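Local coordinates for protein transcription factor tau subunit sfc1 (Schizosaccharomyces pombe, PDB 4BJI) that is a TFIIIC subunit, in the tauA part that binds boxA promoter sites of tRNA and similar genes, here as its DNA-binding domain, at residues Y91-F94 / G95-P98; S102-A105 / A106-A109; W169-S172 / G173-Y176; K177-D180 / L181-K185. All blocks are in the same frame, centred on the assembly; numbering follows the deposited sequence. Where two conformers were deposited one is given.

The four contacts follow one another along the DNA-binding domain. Contact 1 turns the chain out of a strand of the helix-turn-helix family region, and contact 2 winds the connection that follows; Tyr96 OH and Pro98 CB each pack on Ala104 CB at 3.5 Å. Contact 2 in turn meets the start of contact 3, whose centre lies about 12 Å away: Gln108 OE1 takes the backbone N of Trp169 at 2.8 Å. Trp169 NE1 also reaches back to Pro98 O, tying contacts 1 and 3. Contact 4 continues helix 172-189 from contact 3 and lies across the chain's centre from contact 1, their centres about 27 Å apart.

Contact 1. Residues Y91-F94 / G95-P98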
loop_
_atom_site.group_PDB
_atom_site.type_symbol
_atom_site.label_atom_id
_atom_site.label_comp_id
_atom_site.label_asym_id
_atom_site.label_seq_id
_atom_site.Cartn_x
_atom_site.Cartn_y
_atom_site.Cartn_z
ATOM N N TYR A 91 -0.088 4.282 5.893
ATOM C CA TYR A 91 -0.050 5.527 6.647
ATOM C C TYR A 91 -0.360 6.657 5.704
ATOM O O TYR A 91 0.258 6.782 4.629
ATOM C CB TYR A 91 1.353 5.716 7.249
ATOM C CG TYR A 91 1.692 4.661 8.268
ATOM C CD1 TYR A 91 2.232 3.443 7.883
ATOM C CD2 TYR A 91 1.435 4.868 9.615
ATOM C CE1 TYR A 91 2.492 2.436 8.806
ATOM C CE2 TYR A 91 1.713 3.869 10.541
ATOM C CZ TYR A 91 2.250 2.662 10.113
ATOM O OH TYR A 91 2.524 1.627 11.015
ATOM N N THR A 92 -1.358 7.469 6.056
ATOM C CA THR A 92 -1.831 8.585 5.216
ATOM C C THR A 92 -1.577 9.901 5.934
ATOM O O THR A 92 -1.859 10.038 7.132
ATOM C CB THR A 92 -3.334 8.424 4.954
ATOM O OG1 THR A 92 -3.587 7.173 4.282
ATOM C CG2 THR A 92 -3.845 9.564 4.098
ATOM N N ARG A 93 -1.065 10.880 5.209
ATOM C CA ARG A 93 -0.756 12.141 5.841
ATOM C C ARG A 93 -2.035 12.798 6.383
ATOM O O ARG A 93 -3.136 12.676 5.810
ATOM C CB ARG A 93 0.006 13.052 4.875
ATOM C CG ARG A 93 -0.780 13.555 3.693
ATOM C CD ARG A 93 0.100 14.447 2.749
ATOM N NE ARG A 93 -0.725 15.166 1.775
ATOM C CZ ARG A 93 -0.469 15.318 0.472
ATOM N NH1 ARG A 93 0.623 14.829 -0.148
ATOM N NH2 ARG A 93 -1.375 15.989 -0.241
ATOM N N PHE A 94 -1.912 13.483 7.514
ATOM C CA PHE A 94 -3.074 14.107 8.149
ATOM C C PHE A 94 -3.814 14.997 7.147
ATOM O O PHE A 94 -3.205 15.686 6.332
ATOM C CB PHE A 94 -2.649 14.942 9.357
ATOM C CG PHE A 94 -2.162 14.111 10.529
ATOM C CD1 PHE A 94 -2.876 13.021 10.987
ATOM C CD2 PHE A 94 -0.970 14.455 11.209
ATOM C CE1 PHE A 94 -2.425 12.255 12.072
ATOM C CE2 PHE A 94 -0.524 13.700 12.302
ATOM C CZ PHE A 94 -1.251 12.585 12.730
ATOM N N GLY A 95 -5.135 14.913 7.214
ATOM C CA GLY A 95 -6.017 15.758 6.433
ATOM C C GLY A 95 -6.296 15.274 5.026
ATOM O O GLY A 95 -7.206 15.808 4.395
ATOM N N TYR A 96 -5.546 14.292 4.535
ATOM C CA TYR A 96 -5.781 13.769 3.187
ATOM C C TYR A 96 -6.754 12.590 3.304
ATOM O O TYR A 96 -6.491 11.648 4.061
ATOM C CB TYR A 96 -4.482 13.294 2.545
ATOM C CG TYR A 96 -4.660 12.753 1.140
ATOM C CD1 TYR A 96 -4.843 13.614 0.072
ATOM C CD2 TYR A 96 -4.641 11.405 0.869
ATOM C CE1 TYR A 96 -5.019 13.125 -1.222
ATOM C CE2 TYR A 96 -4.802 10.921 -0.391
ATOM C CZ TYR A 96 -5.005 11.777 -1.433
ATOM O OH TYR A 96 -5.166 11.261 -2.700
ATOM N N ASP A 97 -7.883 12.658 2.597
ATOM C CA ASP A 97 -8.893 11.590 2.602
ATOM C C ASP A 97 -8.905 10.917 1.234
ATOM O O ASP A 97 -9.460 11.446 0.272
ATOM C CB ASP A 97 -10.280 12.154 2.923
ATOM C CG ASP A 97 -11.305 11.071 3.172
ATOM O OD1 ASP A 97 -11.065 9.902 2.802
ATOM O OD2 ASP A 97 -12.348 11.399 3.790
ATOM N N PRO A 98 -8.295 9.732 1.128
ATOM C CA PRO A 98 -8.199 9.057 -0.173
ATOM C C PRO A 98 -9.537 8.559 -0.662
ATOM O O PRO A 98 -9.665 8.177 -1.846
ATOM C CB PRO A 98 -7.233 7.907 0.105
ATOM C CG PRO A 98 -7.426 7.597 1.603
ATOM C CD PRO A 98 -7.625 8.993 2.220
#
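A type II beta turn, Arg93 to Tyr96, ends strand 90-93 and leads the chain back past Thr92. This strand pairs with strands 79-82 and 53-55 in the sheet of the helix-turn-helix family region, an arrangement consistent with a winged-helix fold. The turn is closed by Tyr96 N giving its hydrogen to Arg93 O at 3.2 Å, a nearly straight bond of 163°. Glycine suits the third position because the backbone of Gly95 takes a positive phi of 84°, where a beta carbon would crowd Phe94 O. At the two ends of the turn, the side chains of Arg93 and Tyr96 run obliquely past each other, Arg93 CG resting 3.9 Å from Tyr96 CB. The extended arginine then carries its NH1 to Phe48 O, while the phenol of Tyr96 bonds to Asp101 through OH. Threonine fits its buried site by dividing its labour: OG1 takes Trp82 NE1, much as Tyr96 O accepts from Tyr80 OH on the same strand 79-82, and the methyl, lying anti to Thr92's own nitrogen, faces the returning chain. Pro98 adds a looser touch, its CD 4.3 Å from Thr92 CG2. That same methyl carbon, CG2 of Thr92, packs 3.4 Å from Tyr96 O and meets the edge of the Tyr96 ring in its plane, 3.8 Å from CD2.

Contact 2. Residues S102-A105 / A106-A109; sequences SNAA and AYQA
Ala104, Ala105 and Ala106 bring residues 102-105 and 106-109 together, and their small side chains let a tight helical turn form. Asn103 O receives Ala106 N at 3.2 Å, the donor standing well above the carbonyl plane, and the Ala106 methyl settles 3.6 Å from that same Asn103 O. One step on, Tyr107 N bonds to Ala104 O at 2.9 Å, again from above the plane. With CG anti to its carbonyl carbon (chi1 -53°), Tyr107 turns its ring back along the turn: CD2 comes to 3.8 Å from Ala104 CA, while Ala106 CB sits over one ring face, offset toward the rim. Ala105 O takes a weak, longer bond from Gln108 N at 3.4 Å and another weak one from the hydroxyl of Tyr170. Gln108 extends beyond CG, bringing OE1 to 3.7 Å from Ala105 CA; an amide suits this buried place because OE1 accepts from Trp169 N and NE2 donates to Thr167 O. Successive bonds from residue i+3 back to residue i, the last of them weak, are the signature of a 3-10 helix, here placed just before strand 109-111.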
loop_
_atom_site.group_PDB
_atom_site.type_symbol
_atom_site.label_atom_id
_atom_site.label_comp_id
_atom_site.label_asym_id
_atom_site.label_seq_id
_atom_site.Cartn_x
_atom_site.Cartn_y
_atom_site.Cartn_z
ATOM N N SER A 102 -10.195 10.435 -6.349
ATOM C CA SER A 102 -9.982 9.235 -7.159
ATOM C C SER A 102 -8.528 9.052 -7.599
ATOM O O SER A 102 -8.143 7.952 -7.978
ATOM C CB SER A 102 -10.906 9.172 -8.340
ATOM O OG SER A 102 -10.651 10.256 -9.194
ATOM N N ASN A 103 -7.722 10.108 -7.526
ATOM C CA ASN A 103 -6.292 9.902 -7.797
ATOM C C ASN A 103 -5.668 8.928 -6.809
ATOM O O ASN A 103 -4.612 8.329 -7.108
ATOM C CB ASN A 103 -5.494 11.209 -7.762
ATOM C CG ASN A 103 -5.836 12.122 -8.896
ATOM O OD1 ASN A 103 -6.183 11.678 -9.992
ATOM N ND2 ASN A 103 -5.762 13.422 -8.636
ATOM N N ALA A 104 -6.288 8.751 -5.633
ATOM C CA ALA A 104 -5.782 7.818 -4.645
ATOM C C ALA A 104 -5.948 6.352 -5.030
ATOM O O ALA A 104 -5.425 5.478 -4.334
ATOM C CB ALA A 104 -6.418 8.086 -3.306
ATOM N N ALA A 105 -6.626 6.059 -6.146
ATOM C CA ALA A 105 -6.605 4.716 -6.685
ATOM C C ALA A 105 -5.171 4.215 -6.854
ATOM O O ALA A 105 -4.916 3.018 -6.687
ATOM C CB ALA A 105 -7.319 4.698 -8.050
ATOM N N ALA A 106 -4.242 5.107 -7.141
ATOM C CA ALA A 106 -2.850 4.721 -7.332
ATOM C C ALA A 106 -2.151 4.251 -6.038
ATOM O O ALA A 106 -1.085 3.650 -6.079
ATOM C CB ALA A 106 -2.085 5.898 -7.902
ATOM N N TYR A 107 -2.748 4.550 -4.879
ATOM C CA TYR A 107 -2.132 4.279 -3.592
ATOM C C TYR A 107 -2.815 3.135 -2.853
ATOM O O TYR A 107 -2.399 2.778 -1.749
ATOM C CB TYR A 107 -2.133 5.529 -2.700
ATOM C CG TYR A 107 -1.531 6.728 -3.377
ATOM C CD1 TYR A 107 -0.321 6.620 -4.027
ATOM C CD2 TYR A 107 -2.220 7.922 -3.430
ATOM C CE1 TYR A 107 0.227 7.720 -4.692
ATOM C CE2 TYR A 107 -1.690 9.013 -4.076
ATOM C CZ TYR A 107 -0.492 8.888 -4.702
ATOM O OH TYR A 107 0.001 10.031 -5.343
ATOM N N GLN A 108 -3.850 2.542 -3.450
ATOM C CA GLN A 108 -4.522 1.410 -2.810
ATOM C C GLN A 108 -3.551 0.270 -2.555
ATOM O O GLN A 108 -2.604 0.063 -3.324
ATOM C CB GLN A 108 -5.697 0.906 -3.645
ATOM C CG GLN A 108 -6.831 1.897 -3.655
ATOM C CD GLN A 108 -8.104 1.457 -4.336
ATOM O OE1 GLN A 108 -8.797 2.313 -4.919
ATOM N NE2 GLN A 108 -8.443 0.179 -4.275
ATOM N N ALA A 109 -3.785 -0.445 -1.453
ATOM C CA ALA A 109 -2.984 -1.568 -0.998
ATOM C C ALA A 109 -3.696 -2.878 -1.170
ATOM O O ALA A 109 -4.892 -2.988 -0.880
ATOM C CB ALA A 109 -2.662 -1.376 0.486
#

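Contact 3. Residues W169-S172 / G173-Y176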
loop_
_atom_site.group_PDB
_atom_site.type_symbol
_atom_site.label_atom_id
_atom_site.label_comp_id
_atom_site.label_asym_id
_atom_site.label_seq_id
_atom_site.Cartn_x
_atom_site.Cartn_y
_atom_site.Cartn_z
ATOM N N TRP A 169 -11.506 2.376 -5.518
ATOM C CA TRP A 169 -11.921 3.038 -6.755
ATOM C C TRP A 169 -12.026 2.083 -7.948
ATOM O O TRP A 169 -12.375 2.525 -9.050
ATOM C CB TRP A 169 -10.929 4.156 -7.045
ATOM C CG TRP A 169 -10.991 5.286 -6.057
ATOM C CD1 TRP A 169 -10.093 5.599 -5.072
ATOM C CD2 TRP A 169 -12.027 6.273 -5.998
ATOM N NE1 TRP A 169 -10.522 6.719 -4.390
ATOM C CE2 TRP A 169 -11.693 7.164 -4.954
ATOM C CE3 TRP A 169 -13.184 6.503 -6.735
ATOM C CZ2 TRP A 169 -12.493 8.252 -4.629
ATOM C CZ3 TRP A 169 -13.972 7.600 -6.405
ATOM C CH2 TRP A 169 -13.617 8.445 -5.345
ATOM N N TYR A 170 -11.768 0.795 -7.741
ATOM C CA TYR A 170 -11.740 -0.171 -8.838
ATOM C C TYR A 170 -13.009 -1.002 -8.899
ATOM O O TYR A 170 -13.505 -1.492 -7.867
ATOM C CB TYR A 170 -10.532 -1.114 -8.724
ATOM C CG TYR A 170 -9.252 -0.354 -8.813
ATOM C CD1 TYR A 170 -8.837 0.192 -10.032
ATOM C CD2 TYR A 170 -8.431 -0.200 -7.722
ATOM C CE1 TYR A 170 -7.637 0.905 -10.115
ATOM C CE2 TYR A 170 -7.222 0.498 -7.806
ATOM C CZ TYR A 170 -6.861 1.072 -9.008
ATOM O OH TYR A 170 -5.674 1.783 -9.128
ATOM N N ARG A 171 -13.527 -1.172 -10.105
ATOM C CA ARG A 171 -14.655 -2.054 -10.354
ATOM C C ARG A 171 -14.321 -3.457 -9.856
ATOM O O ARG A 171 -13.205 -3.954 -10.076
ATOM C CB ARG A 171 -14.980 -2.044 -11.855
ATOM C CG ARG A 171 -16.150 -2.909 -12.259
ATOM C CD ARG A 171 -16.362 -2.734 -13.745
ATOM N NE ARG A 171 -15.380 -3.479 -14.511
ATOM C CZ ARG A 171 -14.407 -2.959 -15.241
ATOM N NH1 ARG A 171 -14.282 -1.629 -15.338
ATOM N NH2 ARG A 171 -13.532 -3.768 -15.917
ATOM N N SER A 172 -15.278 -4.115 -9.214
ATOM C CA SER A 172 -14.995 -5.377 -8.548
ATOM C C SER A 172 -14.382 -6.435 -9.472
ATOM O O SER A 172 -13.393 -7.054 -9.093
ATOM C CB SER A 172 -16.221 -5.944 -7.819
ATOM O OG SER A 172 -17.227 -6.325 -8.731
ATOM N N GLY A 173 -14.906 -6.655 -10.661
ATOM C CA GLY A 173 -14.352 -7.740 -11.464
ATOM C C GLY A 173 -12.935 -7.482 -11.913
ATOM O O GLY A 173 -12.141 -8.401 -12.067
ATOM N N ARG A 174 -12.611 -6.219 -12.131
ATOM C CA ARG A 174 -11.249 -5.858 -12.518
ATOM C C ARG A 174 -10.306 -5.983 -11.312
ATOM O O ARG A 174 -9.201 -6.528 -11.416
ATOM C CB ARG A 174 -11.217 -4.447 -13.081
ATOM C CG ARG A 174 -9.818 -3.904 -13.382
ATOM C CD ARG A 174 -9.015 -4.674 -14.416
ATOM N NE ARG A 174 -9.736 -5.006 -15.645
ATOM C CZ ARG A 174 -9.436 -4.537 -16.845
ATOM N NH1 ARG A 174 -8.519 -3.611 -17.012
ATOM N NH2 ARG A 174 -10.126 -4.989 -17.882
ATOM N N TYR A 175 -10.750 -5.489 -10.158
ATOM C CA TYR A 175 -9.959 -5.602 -8.940
ATOM C C TYR A 175 -9.597 -7.029 -8.591
ATOM O O TYR A 175 -8.444 -7.319 -8.286
ATOM C CB TYR A 175 -10.739 -4.986 -7.773
ATOM C CG TYR A 175 -9.964 -4.898 -6.501
ATOM C CD1 TYR A 175 -9.014 -3.907 -6.287
ATOM C CD2 TYR A 175 -10.190 -5.815 -5.486
ATOM C CE1 TYR A 175 -8.312 -3.832 -5.090
ATOM C CE2 TYR A 175 -9.493 -5.723 -4.278
ATOM C CZ TYR A 175 -8.572 -4.731 -4.120
ATOM O OH TYR A 175 -7.844 -4.657 -2.929
ATOM N N TYR A 176 -10.560 -7.920 -8.652
ATOM C CA TYR A 176 -10.308 -9.307 -8.243
ATOM C C TYR A 176 -9.549 -10.085 -9.311
ATOM O O TYR A 176 -8.791 -10.994 -8.966
ATOM C CB TYR A 176 -11.615 -9.976 -7.752
ATOM C CG TYR A 176 -12.063 -9.402 -6.411
ATOM C CD1 TYR A 176 -11.263 -9.542 -5.282
ATOM C CD2 TYR A 176 -13.256 -8.704 -6.286
ATOM C CE1 TYR A 176 -11.636 -9.020 -4.073
ATOM C CE2 TYR A 176 -13.634 -8.146 -5.064
ATOM C CZ TYR A 176 -12.813 -8.316 -3.979
ATOM O OH TYR A 176 -13.183 -7.759 -2.753
#
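Tyr170, just ahead of helix 172-189, meets Tyr175 of its first turn, the two side chains crossing at about a right angle with their CB atoms 4.0 Å apart. Both are buried, and Tyr170 also packs on Val142. Arg171 holds the N-cap position. Its carbonyl opens the helical ladder, Arg171 O accepting Tyr175 N at 2.9 Å along an almost straight path of 172°. Its side chain leaves anti to the backbone N (chi1 -179°) and bends at chi3, which lays one guanidinium face over Arg174 CB, 3.7 Å from Arg171 NH2. Ser172, a small polar residue fitting the exposed first turn, supplies the next rung: Ser172 O takes Tyr176 N at 3.0 Å. The Tyr176 ring stays by that carbonyl, CD2 approaching Ser172 O to 3.3 Å, and offers a face to its neighbour; Tyr175 CD2 stands 3.7 Å above the centre of the Tyr176 ring. With an alanine in place of Tyr176, the edge of Tyr175 would probably lose the face beneath it and be freer to turn. The two arginines bring like charges close, Arg171 NH2 lying 4.0 Å from Arg174 NE, but Glu208 forms a salt bridge with each, so its carboxylate probably offsets both the mutual repulsion and the cost of positive charge at a helix N-terminus.

Contact 4. Residues K177-D180 / L181-K185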
loop_
_atom_site.group_PDB
_atom_site.type_symbol
_atom_site.label_atom_id
_atom_site.label_comp_id
_atom_site.label_asym_id
_atom_site.label_seq_id
_atom_site.Cartn_x
_atom_site.Cartn_y
_atom_site.Cartn_z
ATOM N N LYS A 177 -9.660 -9.694 -10.582
ATOM C CA LYS A 177 -8.773 -10.257 -11.610
ATOM C C LYS A 177 -7.323 -9.902 -11.298
ATOM O O LYS A 177 -6.445 -10.781 -11.287
ATOM C CB LYS A 177 -9.144 -9.779 -12.991
ATOM C CG LYS A 177 -8.034 -10.140 -14.012
ATOM C CD LYS A 177 -8.365 -9.705 -15.425
ATOM C CE LYS A 177 -9.365 -10.667 -16.027
ATOM N NZ LYS A 177 -9.545 -10.402 -17.519
ATOM N N VAL A 178 -7.050 -8.635 -10.990
ATOM C CA VAL A 178 -5.714 -8.195 -10.639
ATOM C C VAL A 178 -5.221 -8.935 -9.392
ATOM O O VAL A 178 -4.090 -9.448 -9.357
ATOM C CB VAL A 178 -5.711 -6.683 -10.433
ATOM C CG1 VAL A 178 -4.400 -6.257 -9.748
ATOM C CG2 VAL A 178 -5.838 -6.020 -11.776
ATOM N N ARG A 179 -6.056 -9.030 -8.369
ATOM C CA ARG A 179 -5.663 -9.731 -7.147
ATOM C C ARG A 179 -5.322 -11.205 -7.451
ATOM O O ARG A 179 -4.301 -11.721 -6.952
ATOM C CB ARG A 179 -6.774 -9.561 -6.088
ATOM C CG ARG A 179 -6.440 -10.016 -4.664
ATOM C CD ARG A 179 -6.470 -11.542 -4.468
ATOM N NE ARG A 179 -7.662 -12.177 -5.019
ATOM C CZ ARG A 179 -8.838 -12.301 -4.412
ATOM N NH1 ARG A 179 -9.023 -11.837 -3.188
ATOM N NH2 ARG A 179 -9.841 -12.906 -5.040
ATOM N N ASP A 180 -6.146 -11.867 -8.242
ATOM C CA ASP A 180 -5.892 -13.272 -8.580
ATOM C C ASP A 180 -4.594 -13.426 -9.348
ATOM O O ASP A 180 -3.848 -14.396 -9.102
ATOM C CB ASP A 180 -7.056 -13.854 -9.349
ATOM C CG ASP A 180 -8.298 -14.104 -8.456
ATOM O OD1 ASP A 180 -8.253 -13.909 -7.214
ATOM O OD2 ASP A 180 -9.313 -14.505 -9.011
ATOM N N LEU A 181 -4.319 -12.532 -10.278
ATOM C CA LEU A 181 -3.064 -12.602 -11.036
ATOM C C LEU A 181 -1.872 -12.455 -10.121
ATOM O O LEU A 181 -0.905 -13.218 -10.206
ATOM C CB LEU A 181 -3.013 -11.496 -12.057
ATOM C CG LEU A 181 -3.952 -11.734 -13.211
ATOM C CD1 LEU A 181 -4.048 -10.456 -14.002
ATOM C CD2 LEU A 181 -3.416 -12.900 -14.031
HETATM N N MSE A 182 -1.904 -11.446 -9.254
HETATM C CA MSE A 182 -0.817 -11.212 -8.301
HETATM C C MSE A 182 -0.638 -12.417 -7.371
HETATM O O MSE A 182 0.498 -12.852 -7.101
HETATM C CB MSE A 182 -1.086 -9.934 -7.501
HETATM C CG MSE A 182 -1.047 -8.684 -8.399
HETATM SE SE MSE A 182 -1.543 -7.071 -7.490
HETATM C CE MSE A 182 0.001 -6.926 -6.376
ATOM N N ARG A 183 -1.740 -12.948 -6.848
ATOM C CA ARG A 183 -1.662 -14.066 -5.906
ATOM C C ARG A 183 -1.009 -15.266 -6.580
ATOM O O ARG A 183 -0.120 -15.906 -6.027
ATOM C CB ARG A 183 -3.049 -14.439 -5.409
ATOM C CG ARG A 183 -3.008 -15.524 -4.343
ATOM C CD ARG A 183 -4.419 -15.940 -4.010
ATOM N NE ARG A 183 -5.018 -16.527 -5.202
ATOM C CZ ARG A 183 -6.293 -16.408 -5.559
ATOM N NH1 ARG A 183 -7.149 -15.719 -4.814
ATOM N NH2 ARG A 183 -6.712 -16.988 -6.676
ATOM N N GLU A 184 -1.441 -15.565 -7.792
ATOM C CA GLU A 184 -0.877 -16.705 -8.525
ATOM C C GLU A 184 0.616 -16.521 -8.738
ATOM O O GLU A 184 1.405 -17.447 -8.515
ATOM C CB GLU A 184 -1.547 -16.859 -9.880
ATOM C CG GLU A 184 -1.102 -18.137 -10.603
ATOM C CD GLU A 184 -1.626 -19.393 -9.912
ATOM O OE1 GLU A 184 -2.777 -19.374 -9.390
ATOM O OE2 GLU A 184 -0.858 -20.363 -9.809
ATOM N N LYS A 185 1.035 -15.326 -9.144
ATOM C CA LYS A 185 2.470 -15.096 -9.354
ATOM C C LYS A 185 3.211 -15.239 -8.022
ATOM O O LYS A 185 4.279 -15.891 -7.956
ATOM C CB LYS A 185 2.715 -13.754 -10.025
ATOM C CG LYS A 185 2.246 -13.679 -11.460
ATOM C CD LYS A 185 2.946 -12.590 -12.237
ATOM C CE LYS A 185 2.471 -12.546 -13.686
ATOM N NZ LYS A 185 3.308 -11.687 -14.482
#
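One oxygen, Asp180 OD1, gathers two arginines. In the conformer given, Arg179 grips it side-on with NE and NH2, both at 2.9 Å and both from the same face of the carboxylate, while Arg183 NH1 closes a salt bridge to OD1 at 3.2 Å. The arginines are thereby drawn together, Arg183 NH1 lying over a face of the Arg179 guanidinium, 3.6 Å from Arg179 NE. An alanine in place of Asp180 would probably leave these two positive groups without their shared counter-charge and free to swing apart. The chain beneath is the middle of helix 172-189, an amphipathic alpha-helix with regular i to i+4 bonds, among them Arg183 N to Arg179 O at 2.8 Å. Its other side is apolar. Met182, deposited as selenomethionine, runs alongside Val178 and brings SE to 3.7 Å from Val178 CG1. The long flexible chain packs against Phe112, Phe128, Ile145 and Ile150; branched Val178 packs on helix 151-155. Leu181 lies between that helix and helix 197-205. Lys177 runs beside Leu181, its amino group bonding to the carbonyls of Leu204 and Ala206, and its aliphatic CG rests 4.0 Å from Leu181 CD1.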